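Local coordinates for protein phosphoinositol-specific phospholipase C (Pseudomonas sp., PDB 5FYP) that probably cleaves phosphoinositides in a calcium-dependent manner, as a bacterial phosphoinositide-specific phospholipase C, at residues F17-C28 / I277-Q288. Residues are numbered along the deposited sequence; the frame is centred on the assembly and turned at random.
With CA (calcium ion), chain I.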
ATOM      1  N   PHE A  17     -10.641   8.745   4.446  1.00  9.14           N
ATOM      2  CA  PHE A  17     -10.084   7.575   3.764  1.00  8.87           C
ATOM      3  C   PHE A  17     -10.168   6.304   4.591  1.00  8.38           C
ATOM      4  O   PHE A  17     -10.404   5.220   4.056  1.00  8.67           O
ATOM      5  CB  PHE A  17      -8.642   7.881   3.366  1.00  9.45           C
ATOM      6  CG  PHE A  17      -8.000   6.835   2.465  1.00  9.07           C
ATOM      7  CD1 PHE A  17      -8.397   6.684   1.160  1.00  9.90           C
ATOM      8  CD2 PHE A  17      -6.998   6.008   2.945  1.00  9.26           C
ATOM      9  CE1 PHE A  17      -7.800   5.742   0.346  1.00  9.20           C
ATOM     10  CE2 PHE A  17      -6.396   5.065   2.130  1.00  9.50           C
ATOM     11  CZ  PHE A  17      -6.789   4.916   0.822  1.00  9.46           C
ATOM     12  N   ASN A  18      -9.963   6.440   5.904  1.00  8.33           N
ATOM     13  CA  ASN A  18     -10.049   5.301   6.810  1.00  8.19           C
ATOM     14  C   ASN A  18     -11.462   4.740   6.972  1.00  8.71           C
ATOM     15  O   ASN A  18     -11.618   3.633   7.474  1.00  8.99           O
ATOM     16  CB  ASN A  18      -9.452   5.641   8.170  1.00  8.22           C
ATOM     17  CG  ASN A  18     -10.131   6.830   8.800  1.00  8.66           C
ATOM     18  OD1 ASN A  18     -10.102   7.950   8.256  1.00  9.06           O
ATOM     19  ND2 ASN A  18     -10.667   6.636   9.988  1.00  9.77           N
ATOM     20  N   GLY A  19     -12.472   5.512   6.560  1.00  8.32           N
ATOM     21  CA  GLY A  19     -13.860   5.028   6.554  1.00  9.17           C
ATOM     22  C   GLY A  19     -14.326   4.442   5.255  1.00  8.77           C
ATOM     23  O   GLY A  19     -15.541   4.197   5.116  1.00 10.02           O
ATOM     24  N   ILE A  20     -13.408   4.194   4.320  1.00  8.68           N
ATOM     25  CA  ILE A  20     -13.744   3.675   3.000  1.00  9.16           C
ATOM     26  C   ILE A  20     -13.213   2.239   2.857  1.00  8.58           C
ATOM     27  O   ILE A  20     -12.050   1.954   3.164  1.00  8.71           O
ATOM     28  CB  ILE A  20     -13.168   4.577   1.896  1.00  9.58           C
ATOM     29  CG1 ILE A  20     -13.703   6.006   2.010  1.00 10.35           C
ATOM     30  CG2 ILE A  20     -13.452   3.986   0.531  1.00 10.03           C
ATOM     31  CD1 ILE A  20     -13.064   6.987   1.073  1.00 10.74           C
ATOM     32  N   ALA A  21     -14.088   1.363   2.384  1.00  8.85           N
ATOM     33  CA  ALA A  21     -13.759  -0.018   2.032  1.00  8.56           C
ATOM     34  C   ALA A  21     -13.518  -0.113   0.526  1.00  8.65           C
ATOM     35  O   ALA A  21     -14.262   0.468  -0.283  1.00  9.57           O
ATOM     36  CB  ALA A  21     -14.874  -0.954   2.420  1.00  9.30           C
ATOM     37  N   GLN A  22     -12.534  -0.917   0.164  1.00  8.33           N
ATOM     38  CA  GLN A  22     -12.142  -1.118  -1.217  1.00  8.09           C
ATOM     39  C   GLN A  22     -11.886  -2.573  -1.522  1.00  7.63           C
ATOM     40  O   GLN A  22     -11.284  -3.312  -0.715  1.00  8.20           O
ATOM     41  CB  GLN A  22     -10.834  -0.383  -1.535  1.00  8.57           C
ATOM     42  CG  GLN A  22     -10.823   1.087  -1.232  1.00  8.75           C
ATOM     43  CD  GLN A  22      -9.567   1.738  -1.778  1.00  8.60           C
ATOM     44  OE1 GLN A  22      -9.146   1.478  -2.929  1.00  9.98           O
ATOM     45  NE2 GLN A  22      -8.972   2.605  -0.991  1.00  9.22           N
ATOM     46  N   VAL A  23     -12.181  -2.949  -2.749  1.00  7.98           N
ATOM     47  CA  VAL A  23     -11.579  -4.122  -3.391  1.00  7.90           C
ATOM     48  C   VAL A  23     -10.186  -3.705  -3.867  1.00  7.83           C
ATOM     49  O   VAL A  23     -10.035  -2.698  -4.567  1.00  8.66           O
ATOM     50  CB  VAL A  23     -12.418  -4.564  -4.600  1.00  8.81           C
ATOM     51  CG1 VAL A  23     -11.792  -5.742  -5.314  1.00  9.25           C
ATOM     52  CG2 VAL A  23     -13.845  -4.906  -4.160  1.00  8.84           C
ATOM     53  N   ALA A  24      -9.195  -4.492  -3.478  1.00  7.76           N
ATOM     54  CA  ALA A  24      -7.808  -4.315  -3.897  1.00  7.66           C
ATOM     55  C   ALA A  24      -7.409  -5.518  -4.725  1.00  7.53           C
ATOM     56  O   ALA A  24      -7.981  -6.604  -4.619  1.00  8.19           O
ATOM     57  CB  ALA A  24      -6.907  -4.182  -2.681  1.00  8.35           C
ATOM     58  N   CYS A  25      -6.374  -5.354  -5.549  1.00  8.24           N
ATOM     59  CA  CYS A  25      -5.833  -6.508  -6.234  1.00  8.79           C
ATOM     60  C   CYS A  25      -4.928  -7.305  -5.299  1.00  9.42           C
ATOM     61  O   CYS A  25      -4.509  -6.814  -4.294  1.00 14.50           O
ATOM     62  CB  CYS A  25      -5.060  -6.104  -7.488  1.00  9.37           C
ATOM     63  SG  CYS A  25      -3.329  -5.750  -7.221  1.00 11.24           S
ATOM     64  N   HIS A  26      -4.614  -8.529  -5.693  1.00  7.76           N
ATOM     65  CA  HIS A  26      -3.566  -9.306  -5.075  1.00  7.52           C
ATOM     66  C   HIS A  26      -2.568  -9.686  -6.180  1.00  7.16           C
ATOM     67  O   HIS A  26      -2.918 -10.431  -7.102  1.00  8.64           O
ATOM     68  CB  HIS A  26      -4.120 -10.539  -4.377  1.00  8.31           C
ATOM     69  CG  HIS A  26      -3.115 -11.263  -3.530  1.00  8.91           C
ATOM     70  ND1 HIS A  26      -3.494 -12.278  -2.698  1.00  9.72           N
ATOM     71  CD2 HIS A  26      -1.777 -11.125  -3.362  1.00 11.85           C
ATOM     72  CE1 HIS A  26      -2.427 -12.753  -2.076  1.00 10.97           C
ATOM     73  NE2 HIS A  26      -1.377 -12.080  -2.467  1.00 13.48           N
ATOM     74  N   ASN A  27      -1.362  -9.130  -6.129  1.00  7.64           N
ATOM     75  CA  ASN A  27      -0.317  -9.469  -7.094  1.00  7.80           C
ATOM     76  C   ASN A  27      -0.718  -9.187  -8.538  1.00  8.53           C
ATOM     77  O   ASN A  27      -0.328  -9.918  -9.469  1.00  9.25           O
ATOM     78  CB  ASN A  27       0.165 -10.892  -6.950  1.00  9.54           C
ATOM     79  CG  ASN A  27       0.982 -11.117  -5.693  1.00 11.12           C
ATOM     80  OD1 ASN A  27       1.263 -10.208  -4.914  1.00  9.71           O
ATOM     81  ND2 ASN A  27       1.272 -12.331  -5.460  1.00 16.65           N
ATOM     82  N   CYS A  28      -1.432  -8.081  -8.775  1.00  8.32           N
ATOM     83  CA  CYS A  28      -1.934  -7.806 -10.126  1.00  9.08           C
ATOM     84  C   CYS A  28      -0.932  -7.374 -11.168  1.00  9.25           C
ATOM     85  O   CYS A  28      -1.310  -7.144 -12.313  1.00 11.52           O
ATOM     86  CB  CYS A  28      -3.086  -6.828 -10.117  1.00 10.00           C
ATOM     87  SG  CYS A  28      -2.750  -5.265  -9.313  1.00 12.14           S
ATOM     88  N   ILE A 277     -12.721  -4.113   7.037  1.00  7.61           N
ATOM     89  CA  ILE A 277     -11.463  -4.205   6.301  1.00  7.59           C
ATOM     90  C   ILE A 277     -11.420  -3.082   5.270  1.00  7.28           C
ATOM     91  O   ILE A 277     -12.274  -3.013   4.376  1.00  8.51           O
ATOM     92  CB  ILE A 277     -11.325  -5.564   5.629  1.00  7.92           C
ATOM     93  CG1 ILE A 277     -11.281  -6.681   6.698  1.00  8.16           C
ATOM     94  CG2 ILE A 277     -10.128  -5.585   4.711  1.00  7.79           C
ATOM     95  CD1 ILE A 277     -11.634  -8.061   6.173  1.00  9.50           C
ATOM     96  N   ASN A 278     -10.397  -2.238   5.332  1.00  7.02           N
ATOM     97  CA  ASN A 278     -10.273  -1.184   4.313  1.00  7.30           C
ATOM     98  C   ASN A 278      -9.910  -1.702   2.939  1.00  7.27           C
ATOM     99  O   ASN A 278     -10.486  -1.232   1.950  1.00  8.68           O
ATOM    100  CB  ASN A 278      -9.235  -0.142   4.703  1.00  7.04           C
ATOM    101  CG  ASN A 278      -9.640   0.696   5.891  1.00  7.09           C
ATOM    102  OD1 ASN A 278      -9.099   0.543   6.997  1.00  7.56           O
ATOM    103  ND2 ASN A 278     -10.552   1.629   5.674  1.00  7.84           N
ATOM    104  N   LEU A 279      -8.925  -2.588   2.875  1.00  6.85           N
ATOM    105  CA  LEU A 279      -8.404  -3.055   1.586  1.00  6.80           C
ATOM    106  C   LEU A 279      -8.491  -4.579   1.553  1.00  7.08           C
ATOM    107  O   LEU A 279      -7.745  -5.256   2.268  1.00  7.66           O
ATOM    108  CB  LEU A 279      -6.954  -2.588   1.396  1.00  6.73           C
ATOM    109  CG  LEU A 279      -6.678  -1.112   1.585  1.00  7.24           C
ATOM    110  CD1 LEU A 279      -5.183  -0.824   1.495  1.00  7.33           C
ATOM    111  CD2 LEU A 279      -7.450  -0.195   0.641  1.00  8.06           C
ATOM    112  N   SER A 280      -9.409  -5.110   0.756  1.00  6.90           N
ATOM    113  CA  SER A 280      -9.597  -6.544   0.640  1.00  7.41           C
ATOM    114  C   SER A 280      -8.962  -7.009  -0.650  1.00  7.33           C
ATOM    115  O   SER A 280      -9.445  -6.672  -1.737  1.00  7.81           O
ATOM    116  CB  SER A 280     -11.087  -6.898   0.611  1.00  7.96           C
ATOM    117  OG  SER A 280     -11.688  -6.653   1.862  1.00 10.40           O
ATOM    118  N   ALA A 281      -7.852  -7.755  -0.535  1.00  7.33           N
ATOM    119  CA  ALA A 281      -7.068  -8.121  -1.712  1.00  7.53           C
ATOM    120  C   ALA A 281      -7.597  -9.388  -2.354  1.00  7.48           C
ATOM    121  O   ALA A 281      -7.695 -10.417  -1.689  1.00  8.94           O
ATOM    122  CB  ALA A 281      -5.628  -8.300  -1.317  1.00  9.06           C
ATOM    123  N   TYR A 282      -7.887  -9.306  -3.647  1.00  7.53           N
ATOM    124  CA  TYR A 282      -8.386 -10.430  -4.432  1.00  7.52           C
ATOM    125  C   TYR A 282      -7.557 -10.633  -5.684  1.00  8.12           C
ATOM    126  O   TYR A 282      -7.280  -9.683  -6.422  1.00  8.33           O
ATOM    127  CB  TYR A 282      -9.807 -10.188  -4.897  1.00  7.98           C
ATOM    128  CG  TYR A 282     -10.836 -10.150  -3.818  1.00  8.38           C
ATOM    129  CD1 TYR A 282     -11.169  -8.956  -3.200  1.00  8.67           C
ATOM    130  CD2 TYR A 282     -11.550 -11.292  -3.446  1.00  9.25           C
ATOM    131  CE1 TYR A 282     -12.150  -8.897  -2.234  1.00  9.21           C
ATOM    132  CE2 TYR A 282     -12.544 -11.242  -2.475  1.00 10.83           C
ATOM    133  CZ  TYR A 282     -12.827 -10.046  -1.879  1.00  9.88           C
ATOM    134  OH  TYR A 282     -13.822  -9.956  -0.955  1.00 11.10           O
ATOM    135  N   TYR A 283      -7.229 -11.889  -5.977  1.00  8.08           N
ATOM    136  CA  TYR A 283      -6.635 -12.210  -7.275  1.00  8.53           C
ATOM    137  C   TYR A 283      -7.560 -11.762  -8.417  1.00  8.88           C
ATOM    138  O   TYR A 283      -7.122 -11.123  -9.377  1.00  9.70           O
ATOM    139  CB  TYR A 283      -6.359 -13.693  -7.376  1.00  9.54           C
ATOM    140  CG  TYR A 283      -5.345 -14.179  -6.389  1.00  9.97           C
ATOM    141  CD1 TYR A 283      -4.009 -13.767  -6.477  1.00 10.54           C
ATOM    142  CD2 TYR A 283      -5.670 -15.090  -5.378  1.00 10.37           C
ATOM    143  CE1 TYR A 283      -3.047 -14.235  -5.594  1.00 11.81           C
ATOM    144  CE2 TYR A 283      -4.730 -15.550  -4.474  1.00 11.84           C
ATOM    145  CZ  TYR A 283      -3.411 -15.132  -4.598  1.00 12.16           C
ATOM    146  OH  TYR A 283      -2.445 -15.610  -3.748  1.00 15.35           O
ATOM    147  N   ARG A 284      -8.830 -12.138  -8.297  1.00  8.74           N
ATOM    148  CA  ARG A 284      -9.891 -11.871  -9.314  1.00  9.27           C
ATOM    149  C   ARG A 284     -10.663 -10.623  -8.857  1.00  9.21           C
ATOM    150  O   ARG A 284     -11.826 -10.678  -8.467  1.00 10.84           O
ATOM    151  CB  ARG A 284     -10.795 -13.077  -9.489  1.00 10.82           C
ATOM    152  CG  ARG A 284     -10.033 -14.362  -9.847  1.00 13.53           C
ATOM    153  CD  ARG A 284     -10.885 -15.630  -9.832  1.00 16.06           C
ATOM    154  NE  ARG A 284     -11.976 -15.594 -10.757  1.00 16.68           N
ATOM    155  CZ  ARG A 284     -12.966 -16.474 -10.758  1.00 16.97           C
ATOM    156  NH1 ARG A 284     -13.073 -17.472  -9.818  1.00 12.66           N
ATOM    157  NH2 ARG A 284     -13.921 -16.361 -11.681  1.00 17.76           N
ATOM    158  N   PHE A 285      -9.975  -9.489  -8.884  1.00  8.86           N
ATOM    159  CA  PHE A 285     -10.539  -8.261  -8.329  1.00  9.45           C
ATOM    160  C   PHE A 285     -11.774  -7.741  -9.090  1.00  9.34           C
ATOM    161  O   PHE A 285     -12.708  -7.246  -8.456  1.00 10.06           O
ATOM    162  CB  PHE A 285      -9.467  -7.156  -8.236  1.00  8.82           C
ATOM    163  CG  PHE A 285      -8.703  -6.947  -9.516  1.00  9.05           C
ATOM    164  CD1 PHE A 285      -9.189  -6.114 -10.507  1.00 10.00           C
ATOM    165  CD2 PHE A 285      -7.527  -7.645  -9.741  1.00  9.38           C
ATOM    166  CE1 PHE A 285      -8.500  -5.987 -11.701  1.00 11.33           C
ATOM    167  CE2 PHE A 285      -6.875  -7.539 -10.945  1.00  9.77           C
ATOM    168  CZ  PHE A 285      -7.363  -6.706 -11.919  1.00 10.19           C
ATOM    169  N   ALA A 286     -11.800  -7.900 -10.400  1.00  9.66           N
ATOM    170  CA  ALA A 286     -12.920  -7.342 -11.188  1.00 11.00           C
ATOM    171  C   ALA A 286     -14.218  -8.052 -10.875  1.00 11.22           C
ATOM    172  O   ALA A 286     -15.296  -7.453 -10.950  1.00 13.57           O
ATOM    173  CB  ALA A 286     -12.633  -7.385 -12.671  1.00 11.75           C
ATOM    174  N   ALA A 287     -14.127  -9.322 -10.480  1.00 10.79           N
ATOM    175  CA  ALA A 287     -15.297 -10.144 -10.165  1.00 12.44           C
ATOM    176  C   ALA A 287     -15.960  -9.761  -8.840  1.00 12.07           C
ATOM    177  O   ALA A 287     -17.042 -10.261  -8.552  1.00 14.89           O
ATOM    178  CB  ALA A 287     -14.906 -11.615 -10.125  1.00 13.52           C
ATOM    179  N   GLN A 288     -15.328  -8.920  -8.039  1.00 10.50           N
ATOM    180  CA  GLN A 288     -15.864  -8.557  -6.739  1.00 10.97           C
ATOM    181  C   GLN A 288     -16.591  -7.228  -6.802  1.00 12.08           C
ATOM    182  O   GLN A 288     -16.156  -6.298  -7.489  1.00 13.71           O
ATOM    183  CB  GLN A 288     -14.741  -8.415  -5.692  1.00 10.99           C
ATOM    184  CG  GLN A 288     -13.715  -9.519  -5.749  1.00 11.92           C
ATOM    185  CD  GLN A 288     -14.263 -10.901  -5.651  1.00 14.21           C
ATOM    186  OE1 GLN A 288     -15.162 -11.182  -4.891  1.00 14.85           O
ATOM    187  NE2 GLN A 288     -13.671 -11.815  -6.413  1.00 17.99           N
TER
HETATM  188 CA    CA I1303       2.623  -9.783  -2.969  0.80 12.02          CA
HETATM  189  O   HOH W   1     -12.517  -4.082   1.823  1.00 10.25           O
HETATM  190  O   HOH W   2      -6.098 -12.664  -1.867  1.00  9.54           O
HETATM  191  O   HOH W   3      -4.802  -9.474  -8.889  1.00  9.67           O
HETATM  192  O   HOH W   4       1.244 -11.191  -1.594  1.00 23.49           O
HETATM  193  O   HOH W   5       3.552 -12.013  -3.100  1.00 14.45           O
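His26 and Tyr283 lie side by side in an offset stack just past the C-terminal ends of strands 20-25 and 279-282, the first and last parallel strands of a TIM-barrel-type fold, which pair side by side. The ring planes are only 10° apart with centroids 4.3 Å from each other, and His26 ND1 sits above the phenol face, toward its rim, 3.4 Å from Tyr283 CZ. With CG anti to the backbone N (chi1 -171°), the imidazole lies along the tyrosine and reaches the calcium site: His26 NE2 is hydrogen-bonded to a water bound to the calcium ion, whose protein ligands are Asn27, Glu48, Asp50 and Asp119. Another water links His26 ND1 to Ala281 O, holding the other ring nitrogen.

Between the strands, Gln22 N, Ala24 N, Ser280 N and Tyr282 N give the backbone ladder. On one face the Leu279 and Gln22 side chains lie side by side, pointing the same way, with Leu279 CD2 against Gln22 NE2, while Gln22 OE1 bonds to Thr46; on the other, Val23 crosses Tyr282 at about a right angle, its CG1 3.9 Å from Tyr282 CD1. Gln288 CG lies over the centre of that tyrosine ring.

At the start of the pair, Asn278 ND2 spends both its N-H groups on backbone carbonyls, Asn18 O and Ile20 O, each at 2.9 Å and both close to straight. Both oxygens lie almost in the plane of the amide, which approaches from above each carbonyl plane, while OD1 accepts from Gly259 N on the neighbouring strand. A leucine here would probably leave both carbonyls and that N-H without their mates. At the other end, the two half-cystines of the Cys25-Cys28 disulfide both set a methylene against one ring, Cys25 CB 3.7 Å from Phe285 CD2 and Cys28 CB 3.9 Å from Phe285 CE2.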